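Local coordinates for protein polysialic acid O-acetyltransferase (Escherichia coli, PDB 3JQY) that transfers acetyl groups from acetyl-CoA to the O7 or O9 hydroxyls of long capsular polysialic acid chains, at residues S30-D34 with S50-V55; I88-I94 with I108-I114; I166-V170 with D232-Y238; I178-V182 with V196-V200. One frame throughout, in Å; residues are numbered along the deposited sequence. Where two conformers were deposited one is given.

Interaction 1 (S30-D34 with S50-V55); sequences SFSVD and SKENKV
Two extended segments run side by side in parallel, strand 31-34 and strand 53-55, their axes 4.6 Å apart at closest and 18° from exact alignment. F31 pairs with N53, S32 with K54 and V33 with V55, at CA-CA distances of 4.6, 4.8 and 5.0 Å. Before the pairing begins, E52 takes a left-handed backbone conformation (phi 61°, psi 42°) and turns the chain into its strand.

The backbone hydrogen bonds follow the parallel pattern, S32, N53 and V55 each using N and O on two different residues of the other segment: N53 N to S30 O (2.8 Å), S32 N to N53 O (3.0 Å), V55 N to S32 O (3.0 Å) and D34 N to V55 O (2.9 Å).

Apolar contacts lie on the face bearing F31, N53, V33 and V55. The F31 ring (chi1 -90°) lies against N53, whose CB sits 3.4 Å from the ring centroid and almost on its normal, a CH-pi contact. V33 CG2 (chi1 t) meets V55 CG1 (chi1 p) at 3.3 Å, branched residues well suited to extended backbone.

On the other face polar residues suit the solvent, and S32 OG touches K54 CG at 3.0 Å.

This is the coil-to-coil stacking of a left-handed beta-helix. F31 and V55 reach inward to F42, I66 and L64, while strand 71-80 pairs with the far edge of strand 53-58.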
loop_
_atom_site.group_PDB
_atom_site.type_symbol
_atom_site.label_atom_id
_atom_site.label_comp_id
_atom_site.label_asym_id
_atom_site.label_seq_id
_atom_site.Cartn_x
_atom_site.Cartn_y
_atom_site.Cartn_z
ATOM N N SER B 30 7.194 -6.320 30.420
ATOM C CA SER B 30 7.036 -6.244 28.970
ATOM C C SER B 30 7.459 -4.891 28.399
ATOM O O SER B 30 7.540 -4.733 27.189
ATOM C CB SER B 30 5.593 -6.549 28.549
ATOM O OG SER B 30 4.783 -5.382 28.595
ATOM N N PHE B 31 7.729 -3.923 29.270
ATOM C CA PHE B 31 8.072 -2.577 28.821
ATOM C C PHE B 31 9.526 -2.197 29.076
ATOM O O PHE B 31 10.135 -2.609 30.068
ATOM C CB PHE B 31 7.172 -1.538 29.497
ATOM C CG PHE B 31 5.912 -1.229 28.733
ATOM C CD1 PHE B 31 5.842 -0.116 27.913
ATOM C CD2 PHE B 31 4.792 -2.045 28.852
ATOM C CE1 PHE B 31 4.685 0.181 27.216
ATOM C CE2 PHE B 31 3.626 -1.754 28.155
ATOM C CZ PHE B 31 3.573 -0.641 27.335
ATOM N N SER B 32 10.077 -1.415 28.158
ATOM C CA SER B 32 11.298 -0.677 28.420
ATOM C C SER B 32 10.900 0.786 28.453
ATOM O O SER B 32 10.091 1.229 27.639
ATOM C CB SER B 32 12.336 -0.931 27.332
ATOM O OG SER B 32 11.905 -0.412 26.085
ATOM N N VAL B 33 11.442 1.535 29.404
ATOM C CA VAL B 33 11.085 2.936 29.534
ATOM C C VAL B 33 12.328 3.794 29.438
ATOM O O VAL B 33 13.327 3.526 30.106
ATOM C CB VAL B 33 10.379 3.215 30.874
ATOM C CG1 VAL B 33 10.027 4.689 30.986
ATOM C CG2 VAL B 33 9.129 2.351 31.005
ATOM N N ASP B 34 12.267 4.814 28.590
ATOM C CA ASP B 34 13.346 5.782 28.478
ATOM C C ASP B 34 12.784 7.185 28.661
ATOM O O ASP B 34 11.878 7.601 27.947
ATOM C CB ASP B 34 14.039 5.661 27.127
ATOM C CG ASP B 34 15.255 6.551 27.025
ATOM O OD1 ASP B 34 16.052 6.576 27.988
ATOM O OD2 ASP B 34 15.412 7.228 25.988
ATOM N N SER B 50 1.478 -9.775 26.951
ATOM C CA SER B 50 2.207 -8.614 26.430
ATOM C C SER B 50 3.710 -8.842 26.307
ATOM O O SER B 50 4.295 -9.579 27.098
ATOM C CB SER B 50 1.945 -7.399 27.319
ATOM O OG SER B 50 0.577 -7.029 27.280
ATOM N N LYS B 51 4.333 -8.188 25.329
ATOM C CA LYS B 51 5.769 -8.334 25.113
ATOM C C LYS B 51 6.348 -7.230 24.234
ATOM O O LYS B 51 5.655 -6.676 23.378
ATOM C CB LYS B 51 6.067 -9.687 24.467
ATOM C CG LYS B 51 5.625 -9.774 23.025
ATOM C CD LYS B 51 5.880 -11.165 22.444
ATOM C CE LYS B 51 7.357 -11.507 22.449
ATOM N NZ LYS B 51 7.610 -12.846 21.841
ATOM N N GLU B 52 7.625 -6.928 24.454
ATOM C CA GLU B 52 8.418 -6.119 23.532
ATOM C C GLU B 52 7.856 -4.717 23.335
ATOM O O GLU B 52 7.822 -4.205 22.213
ATOM C CB GLU B 52 8.549 -6.827 22.180
ATOM C CG GLU B 52 9.285 -8.158 22.246
ATOM C CD GLU B 52 10.781 -7.988 22.434
ATOM O OE1 GLU B 52 11.269 -6.840 22.348
ATOM O OE2 GLU B 52 11.470 -9.007 22.663
ATOM N N ASN B 53 7.427 -4.097 24.428
ATOM C CA ASN B 53 6.859 -2.753 24.361
ATOM C C ASN B 53 7.850 -1.684 24.801
ATOM O O ASN B 53 8.782 -1.960 25.561
ATOM C CB ASN B 53 5.600 -2.676 25.213
ATOM C CG ASN B 53 4.609 -3.755 24.863
ATOM O OD1 ASN B 53 4.276 -4.615 25.692
ATOM N ND2 ASN B 53 4.143 -3.735 23.628
ATOM N N LYS B 54 7.648 -0.460 24.323
ATOM C CA LYS B 54 8.553 0.632 24.654
ATOM C C LYS B 54 7.818 1.955 24.853
ATOM O O LYS B 54 6.873 2.262 24.134
ATOM C CB LYS B 54 9.601 0.783 23.549
ATOM C CG LYS B 54 10.518 -0.429 23.403
ATOM C CD LYS B 54 10.927 -0.670 21.949
ATOM C CE LYS B 54 11.562 0.562 21.321
ATOM N NZ LYS B 54 12.712 1.071 22.119
ATOM N N VAL B 55 8.255 2.725 25.845
ATOM C CA VAL B 55 7.789 4.093 26.004
ATOM C C VAL B 55 9.007 5.013 26.041
ATOM O O VAL B 55 10.001 4.732 26.719
ATOM C CB VAL B 55 6.907 4.277 27.255
ATOM C CG1 VAL B 55 7.654 3.871 28.504
ATOM C CG2 VAL B 55 6.430 5.726 27.369
#

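Interaction 2 (I88-I94 with I108-I114); sequences IHKNSKI and IGRRTTI
I108, H89 and R110 lose the most surface where these two corners stack. I88 and I108 pair in parallel, CA atoms 4.9 Å apart, before each segment enters a type II turn, H89 to S92 and G109 to T112. N91 (phi 69°, psi 13°) and R111 (61°, 24°) hold the positive-phi positions. I108, chi1 m and chi2 t, sends CD1 to within 3.2 Å of I94 CD1 and 4.4 Å of I88 CG1: long aliphatic arms fill the interior.

H89 (chi1 m) points its CB toward the second turn and binds I108 O twice, through N at 2.9 Å and ND1 at 3.1 Å. An imidazole suits this bend because it can donate where the strand pairing ends. Such superposed turns form the corners of the left-handed beta-helix of hexapeptide-repeat transferases, each coil repeating the last.

R110, with chi1 m and chi2 t, lays its aliphatic part along its neighbours, CG 3.6 Å from H89 CB and CD 3.8 Å from K90 CG, so a long charged residue can pack through its methylenes at the partly exposed corner. Around it the turn backbones join through R111 N to K90 O (3.2 Å). Beyond, K93 N meets T112 O and I114 N meets K93 O, both at 2.8 Å.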
loop_
_atom_site.group_PDB
_atom_site.type_symbol
_atom_site.label_atom_id
_atom_site.label_comp_id
_atom_site.label_asym_id
_atom_site.label_seq_id
_atom_site.Cartn_x
_atom_site.Cartn_y
_atom_site.Cartn_z
ATOM N N ILE B 88 -4.919 4.100 27.200
ATOM C CA ILE B 88 -5.394 2.892 26.550
ATOM C C ILE B 88 -6.295 2.134 27.518
ATOM O O ILE B 88 -5.845 1.667 28.561
ATOM C CB ILE B 88 -4.220 2.021 26.091
ATOM C CG1 ILE B 88 -3.322 2.816 25.135
ATOM C CG2 ILE B 88 -4.724 0.742 25.428
ATOM C CD1 ILE B 88 -2.126 2.048 24.620
ATOM N N HIS B 89 -7.572 2.028 27.166
ATOM C CA HIS B 89 -8.582 1.478 28.076
ATOM C C HIS B 89 -8.558 -0.047 28.174
ATOM O O HIS B 89 -8.050 -0.735 27.291
ATOM C CB HIS B 89 -9.982 1.925 27.649
ATOM C CG HIS B 89 -10.315 3.341 28.007
ATOM N ND1 HIS B 89 -9.743 4.426 27.380
ATOM C CD2 HIS B 89 -11.195 3.847 28.906
ATOM C CE1 HIS B 89 -10.243 5.540 27.886
ATOM N NE2 HIS B 89 -11.125 5.216 28.814
ATOM N N LYS B 90 -9.147 -0.563 29.252
ATOM C CA LYS B 90 -9.097 -1.990 29.573
ATOM C C LYS B 90 -9.587 -2.917 28.468
ATOM O O LYS B 90 -10.474 -2.566 27.682
ATOM C CB LYS B 90 -9.893 -2.261 30.857
ATOM C CG LYS B 90 -11.319 -1.750 30.800
ATOM C CD LYS B 90 -12.185 -2.360 31.906
ATOM C CE LYS B 90 -11.678 -1.999 33.293
ATOM N NZ LYS B 90 -12.537 -2.587 34.370
ATOM N N ASN B 91 -8.977 -4.098 28.414
ATOM C CA ASN B 91 -9.404 -5.193 27.548
ATOM C C ASN B 91 -9.195 -4.948 26.058
ATOM O O ASN B 91 -9.719 -5.678 25.223
ATOM C CB ASN B 91 -10.851 -5.571 27.842
ATOM C CG ASN B 91 -11.005 -6.225 29.195
ATOM O OD1 ASN B 91 -10.485 -7.314 29.427
ATOM N ND2 ASN B 91 -11.710 -5.560 30.102
ATOM N N SER B 92 -8.426 -3.924 25.725
ATOM C CA SER B 92 -8.072 -3.659 24.338
ATOM C C SER B 92 -6.832 -4.463 23.957
ATOM O O SER B 92 -6.137 -4.997 24.820
ATOM C CB SER B 92 -7.813 -2.166 24.129
ATOM O OG SER B 92 -6.824 -1.697 25.030
ATOM N N LYS B 93 -6.554 -4.541 22.662
ATOM C CA LYS B 93 -5.376 -5.244 22.179
ATOM C C LYS B 93 -4.686 -4.335 21.183
ATOM O O LYS B 93 -5.307 -3.899 20.215
ATOM C CB LYS B 93 -5.769 -6.548 21.485
ATOM C CG LYS B 93 -6.538 -7.517 22.374
ATOM C CD LYS B 93 -6.694 -8.857 21.673
ATOM C CE LYS B 93 -7.468 -9.843 22.525
ATOM N NZ LYS B 93 -7.568 -11.165 21.845
ATOM N N ILE B 94 -3.411 -4.044 21.413
ATOM C CA ILE B 94 -2.736 -3.038 20.598
ATOM C C ILE B 94 -1.319 -3.431 20.198
ATOM O O ILE B 94 -0.606 -4.128 20.935
ATOM C CB ILE B 94 -2.727 -1.666 21.303
ATOM C CG1 ILE B 94 -2.174 -0.587 20.368
ATOM C CG2 ILE B 94 -1.941 -1.744 22.596
ATOM C CD1 ILE B 94 -2.554 0.820 20.755
ATOM N N ILE B 108 -7.628 5.324 23.308
ATOM C CA ILE B 108 -8.114 4.102 22.686
ATOM C C ILE B 108 -9.077 3.410 23.649
ATOM O O ILE B 108 -8.715 3.098 24.778
ATOM C CB ILE B 108 -6.945 3.187 22.338
ATOM C CG1 ILE B 108 -6.014 3.903 21.343
ATOM C CG2 ILE B 108 -7.453 1.860 21.776
ATOM C CD1 ILE B 108 -4.751 3.147 21.022
ATOM N N GLY B 109 -10.310 3.196 23.201
ATOM C CA GLY B 109 -11.380 2.734 24.070
ATOM C C GLY B 109 -11.329 1.261 24.445
ATOM O O GLY B 109 -10.450 0.519 24.015
ATOM N N ARG B 110 -12.306 0.842 25.244
ATOM C CA ARG B 110 -12.371 -0.518 25.769
ATOM C C ARG B 110 -12.678 -1.567 24.709
ATOM O O ARG B 110 -13.485 -1.332 23.806
ATOM C CB ARG B 110 -13.449 -0.593 26.859
ATOM C CG ARG B 110 -13.168 0.292 28.048
ATOM C CD ARG B 110 -14.178 0.049 29.166
ATOM N NE ARG B 110 -15.449 0.718 28.914
ATOM C CZ ARG B 110 -15.742 1.945 29.336
ATOM N NH1 ARG B 110 -14.852 2.642 30.031
ATOM N NH2 ARG B 110 -16.927 2.478 29.063
ATOM N N ARG B 111 -12.041 -2.729 24.841
ATOM C CA ARG B 111 -12.330 -3.884 23.996
ATOM C C ARG B 111 -12.075 -3.622 22.517
ATOM O O ARG B 111 -12.647 -4.281 21.654
ATOM C CB ARG B 111 -13.776 -4.359 24.202
ATOM C CG ARG B 111 -14.106 -4.703 25.657
ATOM C CD ARG B 111 -15.593 -4.963 25.854
ATOM N NE ARG B 111 -16.413 -3.831 25.419
ATOM C CZ ARG B 111 -16.794 -2.826 26.200
ATOM N NH1 ARG B 111 -16.439 -2.790 27.482
ATOM N NH2 ARG B 111 -17.533 -1.847 25.698
ATOM N N THR B 112 -11.211 -2.661 22.225
ATOM C CA THR B 112 -10.851 -2.381 20.845
ATOM C C THR B 112 -9.616 -3.200 20.468
ATOM O O THR B 112 -8.696 -3.348 21.272
ATOM C CB THR B 112 -10.600 -0.873 20.653
ATOM O OG1 THR B 112 -11.864 -0.203 20.518
ATOM C CG2 THR B 112 -9.734 -0.606 19.428
ATOM N N THR B 113 -9.608 -3.754 19.259
ATOM C CA THR B 113 -8.464 -4.528 18.787
ATOM C C THR B 113 -7.773 -3.816 17.639
ATOM O O THR B 113 -8.427 -3.262 16.756
ATOM C CB THR B 113 -8.865 -5.957 18.368
ATOM O OG1 THR B 113 -9.787 -5.908 17.267
ATOM C CG2 THR B 113 -9.528 -6.661 19.539
ATOM N N ILE B 114 -6.446 -3.817 17.673
ATOM C CA ILE B 114 -5.662 -3.078 16.691
ATOM C C ILE B 114 -4.548 -3.964 16.155
ATOM O O ILE B 114 -3.748 -4.516 16.918
ATOM C CB ILE B 114 -5.057 -1.807 17.311
ATOM C CG1 ILE B 114 -6.175 -0.836 17.724
ATOM C CG2 ILE B 114 -4.066 -1.173 16.351
ATOM C CD1 ILE B 114 -5.728 0.284 18.658
HETATM O O HOH W 1 -14.465 -4.081 29.363
#

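Interaction 3 (I166-V170 with D232-Y238); sequences ISSYV and DKRCSSY
A corner of the beta-helix meets the start of the C-terminal helix here, mainly through Y169, whose left-handed backbone (phi 62°, psi 52°) points its CB toward the helix; chi1 is -156°. D232 is the N-cap: its OD2 accepts from C235 N at 2.9 Å, satisfying an amide that lacks an earlier carbonyl, as a short acidic side chain can. The same OD2 also accepts from a water at 2.8 Å, and that water donates to Y169 OH at 2.9 Å; the phenol is also hydrogen-bonded to W220 O. The helix then runs with regular bonds, S236 N to D232 O, S237 N to K233 O and Y238 N to R234 O, each 2.9 Å.

R234 offers its CB, 4.3 Å from Y169 CE1, before its end leads away. At C235 a small side chain lets the phenol approach closely, Y169 OH lying 3.3 Å from C235 CA. One helical turn after R234, Y238 (chi1 m) sets its ring almost parallel to that of Y169, planes at 7° and centroids 4.5 Å apart. The rings are slid so far that Y169 CB, 3.5 Å from the Y238 centroid, lies over the Y238 face in a CH-pi contact. S168 CB comes within 3.7 Å of Y238 OH.

Helix 233-245 is thus packed against the side of the beta-helix: Y238 OH bonds D132, the Y169 ring stacks on W220 of strand 218-220, and C235 touches F150 of the second subunit.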
loop_
_atom_site.group_PDB
_atom_site.type_symbol
_atom_site.label_atom_id
_atom_site.label_comp_id
_atom_site.label_asym_id
_atom_site.label_seq_id
_atom_site.Cartn_x
_atom_site.Cartn_y
_atom_site.Cartn_z
ATOM N N ILE B 166 -12.541 8.383 15.688
ATOM C CA ILE B 166 -13.206 7.151 15.299
ATOM C C ILE B 166 -14.193 6.769 16.398
ATOM O O ILE B 166 -13.803 6.511 17.528
ATOM C CB ILE B 166 -12.188 6.021 15.059
ATOM C CG1 ILE B 166 -11.147 6.469 14.027
ATOM C CG2 ILE B 166 -12.899 4.737 14.624
ATOM C CD1 ILE B 166 -10.005 5.510 13.845
ATOM N N SER B 167 -15.479 6.767 16.061
ATOM C CA SER B 167 -16.511 6.462 17.049
ATOM C C SER B 167 -16.432 5.016 17.523
ATOM O O SER B 167 -15.696 4.205 16.966
ATOM C CB SER B 167 -17.902 6.747 16.483
ATOM O OG SER B 167 -18.081 8.136 16.258
ATOM N N SER B 168 -17.216 4.695 18.545
ATOM C CA SER B 168 -17.298 3.318 19.007
ATOM C C SER B 168 -17.871 2.422 17.921
ATOM O O SER B 168 -18.691 2.849 17.108
ATOM C CB SER B 168 -18.154 3.225 20.276
ATOM O OG SER B 168 -17.514 3.886 21.358
ATOM N N TYR B 169 -17.421 1.174 17.919
ATOM C CA TYR B 169 -17.961 0.136 17.046
ATOM C C TYR B 169 -17.766 0.461 15.560
ATOM O O TYR B 169 -18.705 0.416 14.762
ATOM C CB TYR B 169 -19.432 -0.174 17.376
ATOM C CG TYR B 169 -19.831 -1.563 16.931
ATOM C CD1 TYR B 169 -19.221 -2.676 17.483
ATOM C CD2 TYR B 169 -20.788 -1.758 15.940
ATOM C CE1 TYR B 169 -19.552 -3.958 17.079
ATOM C CE2 TYR B 169 -21.141 -3.055 15.528
ATOM C CZ TYR B 169 -20.512 -4.144 16.105
ATOM O OH TYR B 169 -20.828 -5.430 15.716
ATOM N N VAL B 170 -16.525 0.779 15.211
ATOM C CA VAL B 170 -16.130 0.975 13.822
ATOM C C VAL B 170 -15.154 -0.113 13.391
ATOM O O VAL B 170 -14.269 -0.499 14.151
ATOM C CB VAL B 170 -15.493 2.365 13.613
ATOM C CG1 VAL B 170 -14.853 2.470 12.235
ATOM C CG2 VAL B 170 -16.556 3.444 13.794
ATOM N N ASP B 232 -25.394 -11.783 16.803
ATOM C CA ASP B 232 -24.218 -11.282 17.507
ATOM C C ASP B 232 -24.606 -10.275 18.582
ATOM O O ASP B 232 -25.273 -9.280 18.293
ATOM C CB ASP B 232 -23.235 -10.639 16.530
ATOM C CG ASP B 232 -21.979 -10.146 17.221
ATOM O OD1 ASP B 232 -21.112 -10.981 17.553
ATOM O OD2 ASP B 232 -21.864 -8.927 17.445
ATOM N N LYS B 233 -24.186 -10.532 19.818
ATOM C CA LYS B 233 -24.572 -9.685 20.949
ATOM C C LYS B 233 -24.198 -8.210 20.772
ATOM O O LYS B 233 -25.053 -7.334 20.911
ATOM C CB LYS B 233 -23.987 -10.220 22.260
ATOM C CG LYS B 233 -24.631 -11.505 22.765
ATOM C CD LYS B 233 -24.123 -11.851 24.158
ATOM C CE LYS B 233 -24.833 -13.065 24.736
ATOM N NZ LYS B 233 -24.404 -13.323 26.141
ATOM N N ARG B 234 -22.929 -7.937 20.473
ATOM C CA ARG B 234 -22.443 -6.557 20.355
ATOM C C ARG B 234 -23.089 -5.807 19.201
ATOM O O ARG B 234 -23.463 -4.637 19.334
ATOM C CB ARG B 234 -20.922 -6.525 20.192
ATOM C CG ARG B 234 -20.164 -6.594 21.497
ATOM C CD ARG B 234 -18.663 -6.691 21.273
ATOM N NE ARG B 234 -17.952 -6.975 22.517
ATOM C CZ ARG B 234 -18.343 -6.552 23.717
ATOM N NH1 ARG B 234 -19.428 -5.797 23.843
ATOM N NH2 ARG B 234 -17.638 -6.869 24.794
ATOM N N CYS B 235 -23.204 -6.480 18.063
ATOM C CA CYS B 235 -23.880 -5.914 16.905
ATOM C C CYS B 235 -25.315 -5.533 17.265
ATOM O O CYS B 235 -25.766 -4.426 16.977
ATOM C CB CYS B 235 -23.879 -6.921 15.752
ATOM S SG CYS B 235 -24.536 -6.269 14.215
ATOM N N SER B 236 -26.032 -6.465 17.889
ATOM C CA SER B 236 -27.411 -6.217 18.292
ATOM C C SER B 236 -27.493 -5.021 19.228
ATOM O O SER B 236 -28.381 -4.176 19.095
ATOM C CB SER B 236 -28.010 -7.456 18.966
ATOM O OG SER B 236 -28.178 -8.500 18.021
ATOM N N SER B 237 -26.562 -4.950 20.174
ATOM C CA SER B 237 -26.549 -3.874 21.157
ATOM C C SER B 237 -26.379 -2.517 20.482
ATOM O O SER B 237 -27.167 -1.594 20.706
ATOM C CB SER B 237 -25.429 -4.098 22.180
ATOM O OG SER B 237 -25.324 -3.000 23.069
ATOM N N TYR B 238 -25.351 -2.394 19.650
ATOM C CA TYR B 238 -25.115 -1.134 18.947
ATOM C C TYR B 238 -26.236 -0.809 17.959
ATOM O O TYR B 238 -26.618 0.355 17.809
ATOM C CB TYR B 238 -23.744 -1.132 18.259
ATOM C CG TYR B 238 -22.607 -0.806 19.211
ATOM C CD1 TYR B 238 -22.344 0.505 19.575
ATOM C CD2 TYR B 238 -21.806 -1.808 19.744
ATOM C CE1 TYR B 238 -21.320 0.817 20.449
ATOM C CE2 TYR B 238 -20.770 -1.509 20.626
ATOM C CZ TYR B 238 -20.532 -0.193 20.966
ATOM O OH TYR B 238 -19.514 0.118 21.833
HETATM O O HOH W 2 -19.459 -7.731 16.699
#

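Interaction 4 (I178-V182 with V196-V200); sequences IMKGV and VTKDV
V182 lays its CG2 over the backbone of the opposite segment, 3.5 Å from T197 C and 3.6 Å from K198 N, while its CG1 meets V196 CG1 at 3.8 Å. Both valines have chi1 t, and their compact branching lets them fill the interior without disturbing the closely spaced backbones. Just before the turn, I178 and V196 form a parallel bridge, CA atoms 4.8 Å apart, with I178 CG1 4.4 Å from V196 CB. The bridge rests on M179 N to V196 O at 2.9 Å, the one direct hydrogen bond between the two segments.

The two segments then turn differently. M179 to V182 is a type II turn, with G181 at phi 80°, psi 9°, a conformation glycine adopts easily. In 196-200 the bend passes through T197 (phi -118°, psi -7°). A water fills the gap, donating to K180 O and T197 O, each at 2.8 Å. M179 CG (chi1 and chi2 both m) reaches T197 CG2 at 4.1 Å, its flexible chain also packing on Y192 of the third subunit. D199 OD1 comes 3.6 Å from V182 CA and accepts a hydrogen bond from S183 N, an acidic side chain serving a main-chain amide.

K180 and K198 point away from the contact. Both probably bind acetyl-CoA, as in relatives, and K180 NZ forms a salt bridge with D145, which probably also contributes to that site. Stacked corners of a left-handed beta-helix that present such residues outward are consistent with the cofactor site of hexapeptide acyltransferases.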
loop_
_atom_site.group_PDB
_atom_site.type_symbol
_atom_site.label_atom_id
_atom_site.label_comp_id
_atom_site.label_asym_id
_atom_site.label_seq_id
_atom_site.Cartn_x
_atom_site.Cartn_y
_atom_site.Cartn_z
ATOM N N ILE B 178 -6.382 7.101 7.526
ATOM C CA ILE B 178 -7.377 8.111 7.834
ATOM C C ILE B 178 -6.636 9.427 8.039
ATOM O O ILE B 178 -5.732 9.514 8.868
ATOM C CB ILE B 178 -8.198 7.724 9.067
ATOM C CG1 ILE B 178 -8.957 6.424 8.803
ATOM C CG2 ILE B 178 -9.180 8.828 9.424
ATOM C CD1 ILE B 178 -9.875 6.013 9.930
ATOM N N MET B 179 -7.000 10.438 7.256
ATOM C CA MET B 179 -6.281 11.717 7.261
ATOM C C MET B 179 -6.872 12.739 8.233
ATOM O O MET B 179 -7.858 12.464 8.916
ATOM C CB MET B 179 -6.213 12.295 5.843
ATOM C CG MET B 179 -5.532 11.377 4.828
ATOM S SD MET B 179 -3.919 10.781 5.402
ATOM C CE MET B 179 -3.169 10.279 3.851
ATOM N N LYS B 180 -6.259 13.921 8.304
ATOM C CA LYS B 180 -6.598 14.856 9.374
ATOM C C LYS B 180 -8.035 15.367 9.296
ATOM O O LYS B 180 -8.598 15.537 8.206
ATOM C CB LYS B 180 -5.620 16.034 9.407
ATOM C CG LYS B 180 -5.724 16.972 8.206
ATOM C CD LYS B 180 -4.591 17.992 8.247
ATOM C CE LYS B 180 -4.606 18.897 7.025
ATOM N NZ LYS B 180 -4.452 18.118 5.759
ATOM N N GLY B 181 -8.628 15.585 10.464
ATOM C CA GLY B 181 -9.930 16.219 10.558
ATOM C C GLY B 181 -11.093 15.293 10.271
ATOM O O GLY B 181 -12.233 15.741 10.162
ATOM N N VAL B 182 -10.815 14.000 10.149
ATOM C CA VAL B 182 -11.855 13.049 9.795
ATOM C C VAL B 182 -12.515 12.419 11.023
ATOM O O VAL B 182 -11.838 11.983 11.960
ATOM C CB VAL B 182 -11.300 11.924 8.890
ATOM C CG1 VAL B 182 -12.324 10.792 8.741
ATOM C CG2 VAL B 182 -10.916 12.483 7.533
ATOM N N VAL B 196 -9.065 7.880 3.603
ATOM C CA VAL B 196 -10.250 8.632 3.995
ATOM C C VAL B 196 -9.865 10.070 4.302
ATOM O O VAL B 196 -9.043 10.327 5.190
ATOM C CB VAL B 196 -10.912 8.009 5.235
ATOM C CG1 VAL B 196 -12.189 8.769 5.584
ATOM C CG2 VAL B 196 -11.198 6.522 5.007
ATOM N N THR B 197 -10.456 11.009 3.568
ATOM C CA THR B 197 -10.090 12.416 3.707
ATOM C C THR B 197 -11.250 13.296 4.174
ATOM O O THR B 197 -11.036 14.452 4.529
ATOM C CB THR B 197 -9.543 12.986 2.378
ATOM O OG1 THR B 197 -10.553 12.888 1.366
ATOM C CG2 THR B 197 -8.318 12.205 1.927
ATOM N N LYS B 198 -12.398 12.694 4.240
ATOM C CA LYS B 198 -13.583 13.448 4.646
ATOM C C LYS B 198 -14.444 12.633 5.607
ATOM O O LYS B 198 -14.376 11.406 5.617
ATOM C CB LYS B 198 -14.413 13.830 3.419
ATOM C CG LYS B 198 -13.706 14.788 2.479
ATOM C CD LYS B 198 -14.599 15.112 1.292
ATOM C CE LYS B 198 -13.910 16.035 0.296
ATOM N NZ LYS B 198 -13.596 17.357 0.916
ATOM N N ASP B 199 -15.266 13.240 6.447
ATOM C CA ASP B 199 -16.076 12.522 7.435
ATOM C C ASP B 199 -16.874 11.382 6.810
ATOM O O ASP B 199 -17.362 11.498 5.682
ATOM C CB ASP B 199 -17.058 13.473 8.129
ATOM C CG ASP B 199 -16.369 14.519 8.984
ATOM O OD1 ASP B 199 -15.165 14.373 9.265
ATOM O OD2 ASP B 199 -17.040 15.497 9.382
ATOM N N VAL B 200 -16.996 10.282 7.550
ATOM C CA VAL B 200 -17.876 9.182 7.180
ATOM C C VAL B 200 -18.978 9.103 8.235
ATOM O O VAL B 200 -18.693 8.911 9.410
ATOM C CB VAL B 200 -17.110 7.843 7.149
ATOM C CG1 VAL B 200 -18.056 6.685 6.812
ATOM C CG2 VAL B 200 -15.967 7.907 6.157
HETATM O O HOH W 3 -8.487 14.991 5.504
#

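The four contacts follow the beta-helix from its N-terminal coils toward the C-terminal end. Interactions 1 and 2 reach the same parallel sheet, centres about 17 Å apart, without touching (nearest atoms about 5 Å). Interaction 3 begins where the coils meet the C-terminal helix: it touches interaction 2 through R111 CD and R234 NH2, 3.0 Å apart; R111 is salt-bridged to D132, R234 only weakly paired with it. Interaction 4 is nested within the chain loop that interaction 3 closes, and the two meet inside the beta-helix through I166 CD1 and I178 CD1 at 3.9 Å. Only interaction 4 holds residues, K180 and K198, that probably bind acetyl-CoA; interaction 1 lies about 31 Å from it, centre to centre.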